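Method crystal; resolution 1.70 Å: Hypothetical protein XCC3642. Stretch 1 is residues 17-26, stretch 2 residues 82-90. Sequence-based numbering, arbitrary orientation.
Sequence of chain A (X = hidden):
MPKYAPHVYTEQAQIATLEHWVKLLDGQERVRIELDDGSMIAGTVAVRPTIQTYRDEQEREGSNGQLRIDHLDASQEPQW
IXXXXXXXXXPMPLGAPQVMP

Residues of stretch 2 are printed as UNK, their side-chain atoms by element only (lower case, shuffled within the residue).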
# COMPACT_ATOMS: atom_id res chain seq x y z
N THR A 17 1.40 -0.47 -3.98
CA THR A 17 0.41 -1.35 -4.59
C THR A 17 0.84 -2.81 -4.37
O THR A 17 0.06 -3.62 -3.88
CB THR A 17 0.27 -1.09 -6.12
OG1 THR A 17 1.53 -1.28 -6.76
CG2 THR A 17 -0.18 0.34 -6.36
N LEU A 18 2.08 -3.13 -4.72
CA LEU A 18 2.60 -4.48 -4.55
C LEU A 18 2.45 -5.01 -3.13
O LEU A 18 2.15 -6.19 -2.94
CB LEU A 18 4.08 -4.53 -4.96
CG LEU A 18 4.39 -4.40 -6.45
CD1 LEU A 18 5.89 -4.23 -6.66
CD2 LEU A 18 3.89 -5.63 -7.18
N GLU A 19 2.63 -4.15 -2.14
CA GLU A 19 2.52 -4.57 -0.74
C GLU A 19 1.09 -4.80 -0.28
O GLU A 19 0.83 -5.70 0.51
CB GLU A 19 3.22 -3.55 0.17
CG GLU A 19 4.74 -3.58 0.04
CD GLU A 19 5.44 -2.49 0.84
OE1 GLU A 19 5.14 -1.30 0.61
OE2 GLU A 19 6.30 -2.82 1.68
N HIS A 20 0.16 -3.99 -0.78
CA HIS A 20 -1.25 -4.15 -0.41
C HIS A 20 -1.79 -5.50 -0.92
O HIS A 20 -2.61 -6.12 -0.25
CB HIS A 20 -2.09 -3.01 -0.99
CG HIS A 20 -3.55 -3.09 -0.63
ND1 HIS A 20 -4.00 -3.02 0.67
CD2 HIS A 20 -4.65 -3.23 -1.41
CE1 HIS A 20 -5.32 -3.13 0.68
NE2 HIS A 20 -5.73 -3.26 -0.57
N TRP A 21 -1.32 -5.94 -2.08
CA TRP A 21 -1.77 -7.21 -2.67
C TRP A 21 -1.41 -8.39 -1.78
O TRP A 21 -2.18 -9.35 -1.66
CB TRP A 21 -1.13 -7.42 -4.05
CG TRP A 21 -1.66 -6.52 -5.14
CD1 TRP A 21 -1.01 -6.19 -6.30
CD2 TRP A 21 -2.94 -5.87 -5.19
NE1 TRP A 21 -1.81 -5.37 -7.06
CE2 TRP A 21 -2.99 -5.16 -6.41
CE3 TRP A 21 -4.04 -5.82 -4.32
CZ2 TRP A 21 -4.11 -4.40 -6.78
CZ3 TRP A 21 -5.15 -5.07 -4.70
CH2 TRP A 21 -5.17 -4.37 -5.92
N VAL A 22 -0.23 -8.33 -1.16
CA VAL A 22 0.20 -9.41 -0.27
C VAL A 22 -0.78 -9.51 0.89
O VAL A 22 -1.20 -10.60 1.26
CB VAL A 22 1.64 -9.14 0.26
CG1 VAL A 22 2.08 -10.25 1.21
CG2 VAL A 22 2.60 -9.03 -0.92
N LYS A 23 -1.15 -8.36 1.45
CA LYS A 23 -2.10 -8.29 2.56
C LYS A 23 -3.43 -8.95 2.20
O LYS A 23 -4.13 -9.46 3.08
CB LYS A 23 -2.34 -6.82 2.92
CG LYS A 23 -1.20 -6.14 3.65
CD LYS A 23 -1.15 -6.55 5.11
CE LYS A 23 -2.52 -6.38 5.75
NZ LYS A 23 -3.13 -5.07 5.38
N LEU A 24 -3.77 -8.93 0.92
CA LEU A 24 -5.02 -9.53 0.47
C LEU A 24 -4.82 -10.94 -0.10
O LEU A 24 -5.78 -11.59 -0.50
CB LEU A 24 -5.66 -8.63 -0.59
CG LEU A 24 -5.91 -7.18 -0.16
CD1 LEU A 24 -6.50 -6.41 -1.33
CD2 LEU A 24 -6.85 -7.15 1.04
N LEU A 25 -3.58 -11.42 -0.12
CA LEU A 25 -3.30 -12.75 -0.65
C LEU A 25 -2.63 -13.64 0.38
O LEU A 25 -1.57 -14.22 0.12
CB LEU A 25 -2.40 -12.66 -1.89
CG LEU A 25 -3.01 -12.09 -3.17
CD1 LEU A 25 -1.92 -11.79 -4.19
CD2 LEU A 25 -4.01 -13.08 -3.74
N ASP A 26 -3.23 -13.75 1.56
CA ASP A 26 -2.64 -14.56 2.60
C ASP A 26 -2.59 -16.05 2.21
O ASP A 26 -3.43 -16.54 1.45
CB ASP A 26 -3.41 -14.39 3.92
CG ASP A 26 -2.66 -14.97 5.10
OD1 ASP A 26 -3.29 -15.15 6.17
OD2 ASP A 26 -1.44 -15.24 4.97
N UNK A 82 3.42 -13.19 -12.19
CA UNK A 82 4.18 -12.10 -11.60
C UNK A 82 3.12 -11.13 -11.10
O UNK A 82 2.16 -10.82 -11.82
c UNK A 82 6.30 -13.19 -14.06
c UNK A 82 6.26 -12.32 -13.02
n UNK A 82 7.49 -13.88 -14.07
c UNK A 82 5.11 -11.44 -12.62
c UNK A 82 9.53 -13.85 -12.60
c UNK A 82 7.51 -12.46 -12.33
c UNK A 82 8.07 -11.86 -11.19
c UNK A 82 9.34 -12.25 -10.78
c UNK A 82 10.06 -13.24 -11.49
c UNK A 82 8.25 -13.45 -13.01
N UNK A 83 3.27 -10.66 -9.87
CA UNK A 83 2.29 -9.79 -9.24
C UNK A 83 2.05 -8.39 -9.81
O UNK A 83 1.01 -7.79 -9.53
c UNK A 83 1.85 -10.17 -4.35
c UNK A 83 2.58 -9.71 -7.74
s UNK A 83 2.92 -11.18 -5.37
c UNK A 83 2.15 -10.97 -6.99
N UNK A 84 2.97 -7.86 -10.60
CA UNK A 84 2.75 -6.53 -11.19
C UNK A 84 1.61 -6.54 -12.21
O UNK A 84 1.19 -5.50 -12.71
o UNK A 84 4.18 -8.16 -12.90
c UNK A 84 4.57 -6.98 -12.91
o UNK A 84 5.40 -6.55 -13.74
c UNK A 84 4.02 -6.02 -11.87
N UNK A 85 1.10 -7.73 -12.51
CA UNK A 85 0.02 -7.89 -13.48
C UNK A 85 -1.37 -7.79 -12.84
O UNK A 85 -2.39 -7.77 -13.53
c UNK A 85 0.14 -9.24 -14.19
n UNK A 85 2.51 -6.75 -17.91
c UNK A 85 1.88 -8.72 -16.00
n UNK A 85 2.34 -5.09 -16.34
n UNK A 85 1.97 -7.28 -15.74
c UNK A 85 2.28 -6.37 -16.66
c UNK A 85 1.54 -9.54 -14.75
N UNK A 86 -1.42 -7.71 -11.51
CA UNK A 86 -2.69 -7.65 -10.78
C UNK A 86 -3.34 -6.28 -10.70
O UNK A 86 -2.67 -5.29 -10.44
c UNK A 86 -1.91 -10.35 -8.09
c UNK A 86 -2.24 -9.69 -9.42
c UNK A 86 -2.53 -8.19 -9.35
c UNK A 86 -3.79 -7.87 -8.52
N UNK A 87 -4.66 -6.26 -10.88
CA UNK A 87 -5.46 -5.04 -10.84
C UNK A 87 -6.47 -5.05 -9.68
O UNK A 87 -6.88 -4.00 -9.18
c UNK A 87 -6.23 -4.87 -12.16
c UNK A 87 -5.26 -4.93 -13.32
c UNK A 87 -6.99 -3.57 -12.17
N UNK A 88 -6.86 -6.24 -9.24
CA UNK A 88 -7.82 -6.35 -8.14
C UNK A 88 -7.80 -7.75 -7.52
O UNK A 88 -7.49 -8.73 -8.19
c UNK A 88 -9.23 -6.03 -8.65
N UNK A 89 -8.13 -7.82 -6.24
CA UNK A 89 -8.17 -9.09 -5.51
C UNK A 89 -9.39 -9.09 -4.61
O UNK A 89 -9.49 -8.26 -3.70
c UNK A 89 -5.66 -9.32 -5.50
c UNK A 89 -6.91 -9.28 -4.63
c UNK A 89 -7.04 -10.57 -3.83
N UNK A 90 -10.32 -10.01 -4.85
CA UNK A 90 -11.52 -10.10 -4.03
C UNK A 90 -11.65 -11.48 -3.39
O UNK A 90 -11.35 -12.50 -4.02
c UNK A 90 -12.58 -7.79 -6.57
c UNK A 90 -12.74 -9.76 -4.88
n UNK A 90 -12.91 -7.27 -4.48
c UNK A 90 -12.83 -6.14 -5.16
c UNK A 90 -12.76 -8.33 -5.35
n UNK A 90 -12.63 -6.42 -6.43

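Position 82 carries ten side-chain atoms: one carbon, then fused five- and six-membered rings holding eight carbons and one nitrogen. None comes near stretch 1. This is Trp82.

At position 83 the side chain is an unbranched run of two carbons, a sulfur and a final carbon, which only methionine has. Met83 points its CA-to-CB bond toward the helix and reaches deep: its CE lies 3.7 Å from Val22 CG2, 4.1 Å from Trp21 CB and 4.1 Å from Leu25 CD1, while its CB sits 4.3 Å from Leu18 CD2. One flexible chain thus meets four residues.

Position 84 has two carbons, the second bearing two oxygens, and its side-chain end leads away from stretch 1; its backbone N is 4.2 Å from Leu18 CD2. The short carboxylate makes it Asp84.

Three carbons, a nitrogen, then a carbon with two more nitrogens mark position 85 as Arg85. It points away from the helix, and its NE lies 3.7 Å from Asp84 OD2, a long salt bridge of charges alone.

Position 86 shows four carbons, forked at the first, with one arm two carbons long: a beta-branched isoleucine. Ile86 lays CG2 over the face of the Trp21 five-membered ring, 3.7 Å from its centroid, a CH-pi contact, and its CD1 meets Leu25 CD1 at 4.2 Å.

At position 87 one carbon carries two others, so this is Val87. The side chain points away, leaving backbone O to approach Trp21 CZ2 at 3.7 Å.

A single carbon, also directed away, identifies position 88 as Ala88, whose CA lies 4.0 Å from Trp21 CH2.

Position 89 repeats the three-carbon fork but points toward stretch 1. Val89 spreads its methyls: CG2 is 4.0 Å from Trp21 CE3, and CG1 is 3.9 Å from Leu25 CD2 and 4.0 Å from Leu24 CB.

Position 90 ends in a five-membered ring of three carbons and two nitrogens. His90 points away and makes no contact with stretch 1.

The contact is built from apolar packing, with 488 Å² buried in total. Helix and strand run in similar directions, 24° apart, with axes 9.4 Å apart at closest approach. Trp21 spans that gap, its ring running along the strand backbone from Ile86 to Val89, while Leu25 contacts Met83, Ile86 and Val89. The rule to read is economical: a long side chain before the strand, branched ones at two inward positions, a broad ring on the helix that packs on the two branched ones, and Leu25, just past the helix, touching all three.

Stretch 2 82-90: WMDRIVAVH
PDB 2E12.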